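Local coordinates for SusD-like protein BACOVA_02651 (Bacteroides ovatus, PDB 5E75) that binds polysaccharide at the cell surface and probably captures xyloglucan there before its transport into the periplasm for degradation, at residues Thr24-Tyr28 and Lys175-Thr179; Arg30-Asn36 and Trp256-Leu262. All blocks are in the same frame, centred on the assembly; numbering follows the deposited sequence.

Contact 1: residues Thr24-Tyr28 and Lys175-Thr179; sequences TAPLY and KGRAT
A polar contact, partly buried, joins the end of helix 17-24 and the 3-10 turn after it to the loop that leads into helix 180-195, and two side chains reaching in opposite directions make it. Residues 25-28 form the 3-10 turn, with Leu27 N hydrogen-bonded to Thr24 O (3.0 Å) and Tyr28 N to Ala25 O (3.0 Å). Segment 175-179 is irregular: Gly176 takes phi/psi 98/-13, where a CB would jam against the preceding carbonyl, and Arg177 and Ala178 are extended. The backbones stay well apart, the nearest CA pair being Tyr28 and Arg177 at 8.3 Å. Tyr28, chi1 m, spans this gap, and its OH accepts a hydrogen bond from Ala178 N (2.9 Å, near the ring plane); its CE2 lies 3.4 Å from Gly176 O. Arg177, chi1 m with chi2 near -127°, reaches back so that NH1 donates to Thr24 OG1 (2.8 Å; Thr24 chi1 p) and NH2 lies 3.6 Å from Ala25 CB. Glu112 unites the two arms, salt-bridged to Arg177 NH1 and hydrogen-bonded to Tyr28 OH, while Glu21 O receives Arg177 NH2. Thr179, at the N-cap of helix 180-195, makes weak hydrogen bonds from OG1 to Trp181 N and Ala182 N. This partly buried Glu-Arg-Tyr network ties two loops to helix 103-125 in the helical, TPR-related part of the SusD fold.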
# COMPACT_ATOMS: atom_id res chain seq x y z
N THR A 24 1.62 22.87 -5.45
CA THR A 24 2.14 21.63 -4.88
C THR A 24 1.01 20.63 -4.54
O THR A 24 1.25 19.44 -4.38
CB THR A 24 2.99 21.89 -3.63
OG1 THR A 24 2.19 22.51 -2.62
CG2 THR A 24 4.16 22.81 -3.97
N ALA A 25 -0.23 21.12 -4.45
CA ALA A 25 -1.37 20.26 -4.14
C ALA A 25 -1.49 19.06 -5.08
O ALA A 25 -1.78 17.97 -4.62
CB ALA A 25 -2.65 21.08 -4.11
N PRO A 26 -1.20 19.22 -6.38
CA PRO A 26 -1.34 18.05 -7.26
C PRO A 26 -0.34 16.92 -6.99
O PRO A 26 -0.53 15.80 -7.49
CB PRO A 26 -1.13 18.63 -8.66
CG PRO A 26 -1.44 20.10 -8.54
CD PRO A 26 -0.98 20.46 -7.16
N LEU A 27 0.71 17.17 -6.20
CA LEU A 27 1.60 16.08 -5.76
C LEU A 27 0.88 15.01 -4.96
O LEU A 27 1.38 13.90 -4.81
CB LEU A 27 2.74 16.63 -4.91
CG LEU A 27 3.81 17.47 -5.61
CD1 LEU A 27 4.70 18.14 -4.57
CD2 LEU A 27 4.65 16.62 -6.55
N TYR A 28 -0.29 15.36 -4.43
CA TYR A 28 -1.05 14.44 -3.59
C TYR A 28 -2.17 13.74 -4.34
O TYR A 28 -2.86 12.91 -3.76
CB TYR A 28 -1.67 15.20 -2.42
CG TYR A 28 -0.67 15.74 -1.41
CD1 TYR A 28 -0.00 16.96 -1.62
CD2 TYR A 28 -0.43 15.07 -0.23
CE1 TYR A 28 0.89 17.45 -0.67
CE2 TYR A 28 0.47 15.56 0.71
CZ TYR A 28 1.12 16.74 0.49
OH TYR A 28 2.00 17.17 1.45
N LYS A 175 -4.52 20.01 7.28
CA LYS A 175 -5.09 18.68 7.13
C LYS A 175 -4.93 18.17 5.70
O LYS A 175 -5.30 18.84 4.75
CB LYS A 175 -6.56 18.71 7.54
CG LYS A 175 -7.14 17.36 7.82
CD LYS A 175 -8.41 17.43 8.68
CE LYS A 175 -9.66 17.65 7.84
NZ LYS A 175 -10.65 16.56 8.07
N GLY A 176 -4.34 16.98 5.55
CA GLY A 176 -4.07 16.40 4.25
C GLY A 176 -2.65 16.59 3.75
O GLY A 176 -2.25 15.95 2.78
N ARG A 177 -1.89 17.47 4.39
CA ARG A 177 -0.51 17.71 4.00
C ARG A 177 0.48 16.97 4.88
O ARG A 177 0.20 16.67 6.05
CB ARG A 177 -0.23 19.21 4.03
CG ARG A 177 -1.02 19.98 2.98
CD ARG A 177 -0.14 20.82 2.15
NE ARG A 177 -0.87 21.45 1.06
CZ ARG A 177 -0.39 21.63 -0.16
NH1 ARG A 177 0.82 21.21 -0.49
NH2 ARG A 177 -1.14 22.23 -1.06
N ALA A 178 1.65 16.69 4.33
CA ALA A 178 2.67 15.93 5.03
C ALA A 178 3.32 16.71 6.16
O ALA A 178 3.52 17.92 6.08
CB ALA A 178 3.73 15.50 4.05
N THR A 179 3.65 15.99 7.23
CA THR A 179 4.46 16.51 8.31
C THR A 179 5.81 15.80 8.35
O THR A 179 6.04 14.79 7.68
CB THR A 179 3.80 16.26 9.66
OG1 THR A 179 3.72 14.85 9.89
CG2 THR A 179 2.39 16.87 9.71

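Contact 2: residues Arg30-Asn36 and Trp256-Leu262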
# COMPACT_ATOMS: atom_id res chain seq x y z
N ARG A 30 -3.16 14.27 -8.63
CA ARG A 30 -2.87 14.16 -10.04
C ARG A 30 -1.58 13.37 -10.33
O ARG A 30 -1.53 12.56 -11.25
CB ARG A 30 -2.78 15.57 -10.64
CG ARG A 30 -2.51 15.62 -12.11
CD ARG A 30 -2.59 17.05 -12.62
NE ARG A 30 -2.41 17.10 -14.07
CZ ARG A 30 -2.73 18.14 -14.83
NH1 ARG A 30 -3.26 19.23 -14.30
NH2 ARG A 30 -2.52 18.08 -16.14
N ALA A 31 -0.54 13.63 -9.55
CA ALA A 31 0.73 12.95 -9.75
C ALA A 31 0.62 11.42 -9.67
O ALA A 31 1.30 10.72 -10.43
CB ALA A 31 1.73 13.43 -8.74
N TRP A 32 -0.26 10.94 -8.80
CA TRP A 32 -0.41 9.51 -8.50
C TRP A 32 -1.50 8.84 -9.34
O TRP A 32 -1.66 7.61 -9.29
CB TRP A 32 -0.76 9.34 -7.02
CG TRP A 32 0.35 9.69 -6.09
CD1 TRP A 32 0.53 10.88 -5.44
CD2 TRP A 32 1.46 8.86 -5.71
NE1 TRP A 32 1.69 10.85 -4.71
CE2 TRP A 32 2.27 9.62 -4.84
CE3 TRP A 32 1.85 7.56 -6.04
CZ2 TRP A 32 3.46 9.11 -4.29
CZ3 TRP A 32 3.02 7.06 -5.49
CH2 TRP A 32 3.80 7.83 -4.62
N PHE A 33 -2.23 9.62 -10.12
CA PHE A 33 -3.43 9.13 -10.77
C PHE A 33 -3.19 7.90 -11.67
O PHE A 33 -3.98 6.95 -11.62
CB PHE A 33 -4.10 10.26 -11.57
CG PHE A 33 -5.39 9.85 -12.22
CD1 PHE A 33 -6.59 9.88 -11.52
CD2 PHE A 33 -5.40 9.43 -13.53
CE1 PHE A 33 -7.77 9.48 -12.13
CE2 PHE A 33 -6.58 9.02 -14.14
CZ PHE A 33 -7.76 9.06 -13.43
N ASP A 34 -2.13 7.88 -12.47
CA ASP A 34 -1.94 6.77 -13.41
C ASP A 34 -1.71 5.47 -12.67
O ASP A 34 -1.98 4.40 -13.20
CB ASP A 34 -0.77 7.00 -14.39
CG ASP A 34 -1.08 7.98 -15.49
OD1 ASP A 34 -2.23 8.46 -15.56
OD2 ASP A 34 -0.16 8.25 -16.30
N TYR A 35 -1.17 5.55 -11.46
CA TYR A 35 -0.97 4.36 -10.62
C TYR A 35 -2.26 3.97 -9.91
O TYR A 35 -2.69 2.82 -10.00
CB TYR A 35 0.14 4.64 -9.61
CG TYR A 35 0.35 3.61 -8.51
CD1 TYR A 35 0.64 2.29 -8.81
CD2 TYR A 35 0.30 3.98 -7.17
CE1 TYR A 35 0.87 1.36 -7.80
CE2 TYR A 35 0.51 3.05 -6.16
CZ TYR A 35 0.80 1.75 -6.49
OH TYR A 35 1.03 0.79 -5.51
N ASN A 36 -2.89 4.93 -9.24
CA ASN A 36 -4.11 4.65 -8.50
C ASN A 36 -5.26 4.19 -9.37
O ASN A 36 -6.12 3.46 -8.91
CB ASN A 36 -4.55 5.88 -7.68
CG ASN A 36 -5.58 5.53 -6.65
OD1 ASN A 36 -5.24 4.98 -5.58
ND2 ASN A 36 -6.85 5.81 -6.94
N TRP A 256 -11.22 14.94 -13.58
CA TRP A 256 -11.08 13.49 -13.73
C TRP A 256 -9.75 12.96 -13.17
O TRP A 256 -9.72 11.91 -12.55
CB TRP A 256 -11.22 13.08 -15.20
CG TRP A 256 -10.20 13.69 -16.11
CD1 TRP A 256 -10.29 14.90 -16.75
CD2 TRP A 256 -8.94 13.13 -16.49
NE1 TRP A 256 -9.16 15.12 -17.50
CE2 TRP A 256 -8.32 14.05 -17.36
CE3 TRP A 256 -8.27 11.94 -16.18
CZ2 TRP A 256 -7.06 13.82 -17.92
CZ3 TRP A 256 -7.02 11.71 -16.73
CH2 TRP A 256 -6.43 12.65 -17.59
N TYR A 257 -8.67 13.70 -13.38
CA TYR A 257 -7.34 13.27 -12.92
C TYR A 257 -7.13 13.50 -11.42
O TYR A 257 -6.04 13.24 -10.89
CB TYR A 257 -6.25 13.99 -13.71
CG TYR A 257 -6.40 15.50 -13.72
CD1 TYR A 257 -6.11 16.26 -12.59
CD2 TYR A 257 -6.82 16.16 -14.86
CE1 TYR A 257 -6.25 17.63 -12.60
CE2 TYR A 257 -6.96 17.54 -14.88
CZ TYR A 257 -6.67 18.26 -13.75
OH TYR A 257 -6.81 19.63 -13.75
N GLU A 258 -8.16 14.00 -10.74
CA GLU A 258 -8.14 14.26 -9.30
C GLU A 258 -9.03 13.30 -8.53
O GLU A 258 -9.21 13.45 -7.33
CB GLU A 258 -8.65 15.67 -9.01
CG GLU A 258 -7.78 16.79 -9.50
CD GLU A 258 -8.35 18.14 -9.11
OE1 GLU A 258 -9.55 18.37 -9.36
OE2 GLU A 258 -7.60 18.97 -8.54
N CYS A 259 -9.63 12.34 -9.21
CA CYS A 259 -10.56 11.42 -8.56
C CYS A 259 -9.97 10.05 -8.31
O CYS A 259 -9.07 9.62 -9.03
CB CYS A 259 -11.78 11.18 -9.46
SG CYS A 259 -12.87 12.57 -9.71
N ASN A 260 -10.51 9.39 -7.28
CA ASN A 260 -10.19 8.02 -6.95
C ASN A 260 -11.11 7.14 -7.79
O ASN A 260 -12.29 6.99 -7.46
CB ASN A 260 -10.45 7.77 -5.48
CG ASN A 260 -10.07 6.37 -5.06
OD1 ASN A 260 -9.77 5.53 -5.92
ND2 ASN A 260 -10.07 6.12 -3.76
N THR A 261 -10.59 6.56 -8.87
CA THR A 261 -11.43 5.87 -9.83
C THR A 261 -11.65 4.38 -9.57
O THR A 261 -12.22 3.69 -10.41
CB THR A 261 -10.91 6.06 -11.28
OG1 THR A 261 -9.57 5.58 -11.39
CG2 THR A 261 -10.93 7.49 -11.65
N LEU A 262 -11.28 3.91 -8.38
CA LEU A 262 -11.30 2.47 -8.08
C LEU A 262 -12.65 1.91 -7.65
O LEU A 262 -12.79 0.69 -7.58
CB LEU A 262 -10.30 2.18 -6.97
CG LEU A 262 -8.82 2.31 -7.36
CD1 LEU A 262 -7.95 2.13 -6.12
CD2 LEU A 262 -8.44 1.33 -8.47
O HOH W 1 -7.67 7.25 -9.42
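Within the SusD fold, the short helical run 30-36 packs on the loop between strand 244-248 and helix 263-266, with Phe33, Tyr257 and Asn36 burying the most surface. Phe33, chi1 t, points into the loop: Tyr257 CA sits over its face in a CH-pi contact, 3.9 Å from the ring centroid, and Trp256 turns its edge toward that ring in an offset edge-to-face pair (centroids 5.5 Å apart, planes at 84°). The backbone curls round the ring as well, with Trp256 O 3.1 Å and Cys259 O 3.4 Å from Phe33 CE1. Tyr257 also carries the extended Arg30, whose guanidinium lies flat on the phenol in a cation-pi stack, its CZ 4.2 Å from the ring centroid. At the other end the chemistry turns polar. Asn36 OD1 is held by Thr355 OG1, and ND2 donates to Asn260 OD1 (3.1 Å); Asn260 ND2 is hydrogen-bonded to Leu353 O. Water 1 bridges both segments, accepting from Asn36 ND2 (3.0 Å) and Thr261 N (3.1 Å) and donating to Cys259 O (2.8 Å).

In the fold
Both contacts draw on neighbouring parts of one stretch of chain, 24-28 and 30-36, and hold it to two distant parts of the sequence: contact 1 to the loop before helix 180-195, contact 2 to the loop after strand 244-248. Their centres lie 14 Å apart, and Pro26 O to Ala31 N, 3.0 Å, is a probable hydrogen bond between them. Helices 70-95 and 103-125 pack against residues of both. Each contact is partly buried, but the charges differ in place: Arg177 meets Glu112 in contact 1, whereas the exposed Arg30 of contact 2 lies on an aromatic ring. Contact 2 buries about twice the area (498 against 243 Å²), with Phe33 and Tyr257 the largest contributors.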